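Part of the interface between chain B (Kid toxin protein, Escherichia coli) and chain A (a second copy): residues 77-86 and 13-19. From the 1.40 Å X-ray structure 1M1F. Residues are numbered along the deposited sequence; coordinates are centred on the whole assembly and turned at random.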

# COMPACT_ATOMS: atom_id res chain seq x y z
N PRO B 77 -0.07 0.41 -4.47
CA PRO B 77 -0.52 -0.60 -3.52
C PRO B 77 -1.54 -0.04 -2.53
O PRO B 77 -1.49 1.14 -2.15
CB PRO B 77 0.76 -0.99 -2.79
CG PRO B 77 1.59 0.26 -2.86
CD PRO B 77 1.35 0.76 -4.26
N ARG B 78 -2.44 -0.90 -2.09
CA ARG B 78 -3.44 -0.53 -1.12
C ARG B 78 -3.84 -1.74 -0.30
O ARG B 78 -4.07 -2.81 -0.83
CB ARG B 78 -4.68 0.00 -1.85
CG ARG B 78 -5.74 0.59 -0.96
CD ARG B 78 -6.97 1.04 -1.69
NE ARG B 78 -7.99 1.42 -0.74
CZ ARG B 78 -9.24 1.65 -1.05
NH1 ARG B 78 -9.63 1.62 -2.32
NH2 ARG B 78 -10.10 1.95 -0.09
N THR B 79 -3.98 -1.54 1.00
CA THR B 79 -4.39 -2.58 1.92
C THR B 79 -5.90 -2.53 2.05
O THR B 79 -6.43 -1.51 2.49
CB THR B 79 -3.74 -2.30 3.27
OG1 THR B 79 -2.31 -2.43 3.15
CG2 THR B 79 -4.16 -3.33 4.27
N ILE B 80 -6.58 -3.62 1.71
CA ILE B 80 -8.04 -3.61 1.73
C ILE B 80 -8.60 -4.84 2.41
O ILE B 80 -7.96 -5.89 2.45
CB ILE B 80 -8.65 -3.51 0.29
CG1 ILE B 80 -8.21 -4.69 -0.59
CG2 ILE B 80 -8.29 -2.19 -0.34
CD1 ILE B 80 -9.01 -4.79 -1.91
N ASP B 81 -9.81 -4.69 2.94
CA ASP B 81 -10.55 -5.81 3.50
C ASP B 81 -11.35 -6.42 2.36
O ASP B 81 -12.49 -6.01 2.07
CB ASP B 81 -11.46 -5.35 4.63
CG ASP B 81 -12.04 -6.50 5.41
OD1 ASP B 81 -12.27 -7.59 4.82
OD2 ASP B 81 -12.29 -6.37 6.63
N MET B 82 -10.75 -7.40 1.70
CA MET B 82 -11.33 -8.03 0.53
C MET B 82 -12.70 -8.62 0.84
O MET B 82 -13.63 -8.47 0.07
CB MET B 82 -10.41 -9.13 -0.00
CG MET B 82 -10.82 -9.70 -1.36
SD MET B 82 -10.59 -8.52 -2.77
CE MET B 82 -8.73 -8.83 -3.06
N LYS B 83 -12.79 -9.30 1.98
CA LYS B 83 -14.03 -9.96 2.37
C LYS B 83 -15.14 -8.97 2.65
O LYS B 83 -16.27 -9.13 2.17
CB LYS B 83 -13.79 -10.84 3.58
N ALA B 84 -14.84 -7.94 3.42
CA ALA B 84 -15.86 -6.94 3.73
C ALA B 84 -16.37 -6.23 2.48
O ALA B 84 -17.53 -5.83 2.42
CB ALA B 84 -15.33 -5.94 4.74
N ARG B 85 -15.51 -6.06 1.48
CA ARG B 85 -15.90 -5.41 0.24
C ARG B 85 -16.57 -6.35 -0.76
O ARG B 85 -17.00 -5.91 -1.82
CB ARG B 85 -14.69 -4.74 -0.42
CG ARG B 85 -14.11 -3.60 0.38
CD ARG B 85 -12.81 -3.03 -0.18
NE ARG B 85 -12.47 -1.82 0.55
CZ ARG B 85 -12.97 -0.62 0.31
NH1 ARG B 85 -13.78 -0.41 -0.72
NH2 ARG B 85 -12.64 0.38 1.10
N GLY B 86 -16.66 -7.64 -0.45
CA GLY B 86 -17.32 -8.58 -1.34
C GLY B 86 -16.51 -8.93 -2.58
O GLY B 86 -17.07 -9.21 -3.64
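Chain A (13-19) PTAGHEQ

This is a compact polar contact between two loops, in which a tight turn of chain A sets one carboxylate into chain B and receives another from it. Chain A uses no regular helix or strand here. It runs extended through A:Pro13, which follows a cis peptide bond, and A:Thr14, then folds from A:Ala15 to A:Glu18 into a type II' turn closed by A:Glu18 N to A:Ala15 O at 3.1 Å. Chain B leaves its short strand at B:Arg78 and B:Thr79 and has helical backbone angles from B:Met82 to B:Ala84, overlapping a type I turn from B:Lys83 to B:Gly86. The backbones come nearest where the CA atoms of B:Ala84 and A:Gly16 lie 5.2 Å apart.

The side chain of A:Glu18 starts out sideways, but its end comes nearer to chain B and is buried. Its OE2 accepts hydrogen bonds from B:Asp81 N at 2.8 Å and from B:Arg85 NE at 2.8 Å, while OE1 accepts one from B:Arg85 NH2 at 3.0 Å. The two carboxylate oxygens thus match two nitrogens of the guanidinium in a salt bridge, an arrangement for which glutamate and arginine are well suited. OE1 of A:Glu18 also takes a hydrogen bond from A:Ala15 N at 2.9 Å, which ties the side chain to its own turn.

B:Asp81 answers from the other chain. Its CB points toward chain A, and its OD2 accepts hydrogen bonds from both A:His17 N and A:His17 ND1, each at 2.8 Å; the imidazole meets the oxygen at its edge, as a ring nitrogen donor must. OD1 of B:Asp81 accepts from B:Ala84 N at 2.9 Å, so one carboxylate both braces its own loop and holds the partner's turn.

The absence of a side chain on A:Gly16 lets the loops come this close. B:Ala84 CB lies 3.7 Å from A:Gly16 CA, and an ideal CB on A:Gly16 would fall 2.5 Å from B:Ala84 CB and 2.2 Å from B:Asp81 OD2, a clash with both. The positive phi of A:Gly16, 53°, favours glycine as well. A:Ala15 turns its methyl toward chain B, where CB packs over one face of the B:Arg85 guanidinium, 3.7 Å from NH2, while A:Glu18 OE2 lies at the edge, near the guanidinium plane.

Water extends the contact toward A:Pro13: one molecule donates to A:Pro13 O at 3.0 Å and accepts from B:Arg85 NH2 at 2.8 Å.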

# COMPACT_ATOMS: atom_id res chain seq x y z
N PRO A 13 -13.37 7.47 3.88
CA PRO A 13 -14.06 6.35 4.52
C PRO A 13 -13.39 5.02 4.24
O PRO A 13 -12.62 4.90 3.29
CB PRO A 13 -15.44 6.34 3.86
CG PRO A 13 -15.33 7.15 2.64
CD PRO A 13 -14.01 7.85 2.61
N THR A 14 -13.70 4.02 5.06
CA THR A 14 -13.08 2.69 4.95
C THR A 14 -14.11 1.60 5.10
O THR A 14 -15.27 1.85 5.45
CB THR A 14 -12.04 2.49 6.06
OG1 THR A 14 -12.70 2.49 7.33
CG2 THR A 14 -11.04 3.64 6.12
N ALA A 15 -13.68 0.37 4.85
CA ALA A 15 -14.52 -0.81 4.96
C ALA A 15 -13.90 -1.84 5.90
O ALA A 15 -12.68 -1.97 5.97
CB ALA A 15 -14.71 -1.44 3.60
N GLY A 16 -14.75 -2.55 6.62
CA GLY A 16 -14.32 -3.67 7.42
C GLY A 16 -13.20 -3.36 8.40
O GLY A 16 -13.26 -2.38 9.14
N HIS A 17 -12.17 -4.20 8.37
CA HIS A 17 -11.04 -4.09 9.30
C HIS A 17 -10.02 -3.02 8.91
O HIS A 17 -9.02 -2.85 9.61
CB HIS A 17 -10.28 -5.43 9.39
CG HIS A 17 -11.08 -6.58 9.92
ND1 HIS A 17 -11.72 -7.48 9.10
CD2 HIS A 17 -11.27 -7.03 11.19
CE1 HIS A 17 -12.30 -8.41 9.83
NE2 HIS A 17 -12.05 -8.16 11.10
N GLU A 18 -10.24 -2.31 7.81
CA GLU A 18 -9.29 -1.30 7.35
C GLU A 18 -9.05 -0.22 8.40
O GLU A 18 -9.96 0.18 9.11
CB GLU A 18 -9.79 -0.66 6.05
CG GLU A 18 -9.73 -1.62 4.87
CD GLU A 18 -10.63 -1.23 3.70
OE1 GLU A 18 -11.11 -0.07 3.64
OE2 GLU A 18 -10.86 -2.09 2.84
N GLN A 19 -7.80 0.23 8.52
CA GLN A 19 -7.45 1.27 9.47
C GLN A 19 -8.30 2.51 9.20
O GLN A 19 -8.36 3.00 8.07
CB GLN A 19 -5.97 1.60 9.36
CG GLN A 19 -5.49 2.53 10.46
CD GLN A 19 -5.57 1.91 11.84
OE1 GLN A 19 -6.22 2.45 12.74
NE2 GLN A 19 -4.94 0.76 12.01
O HOH W 1 -13.01 3.17 0.88
O HOH W 2 -10.49 3.48 2.27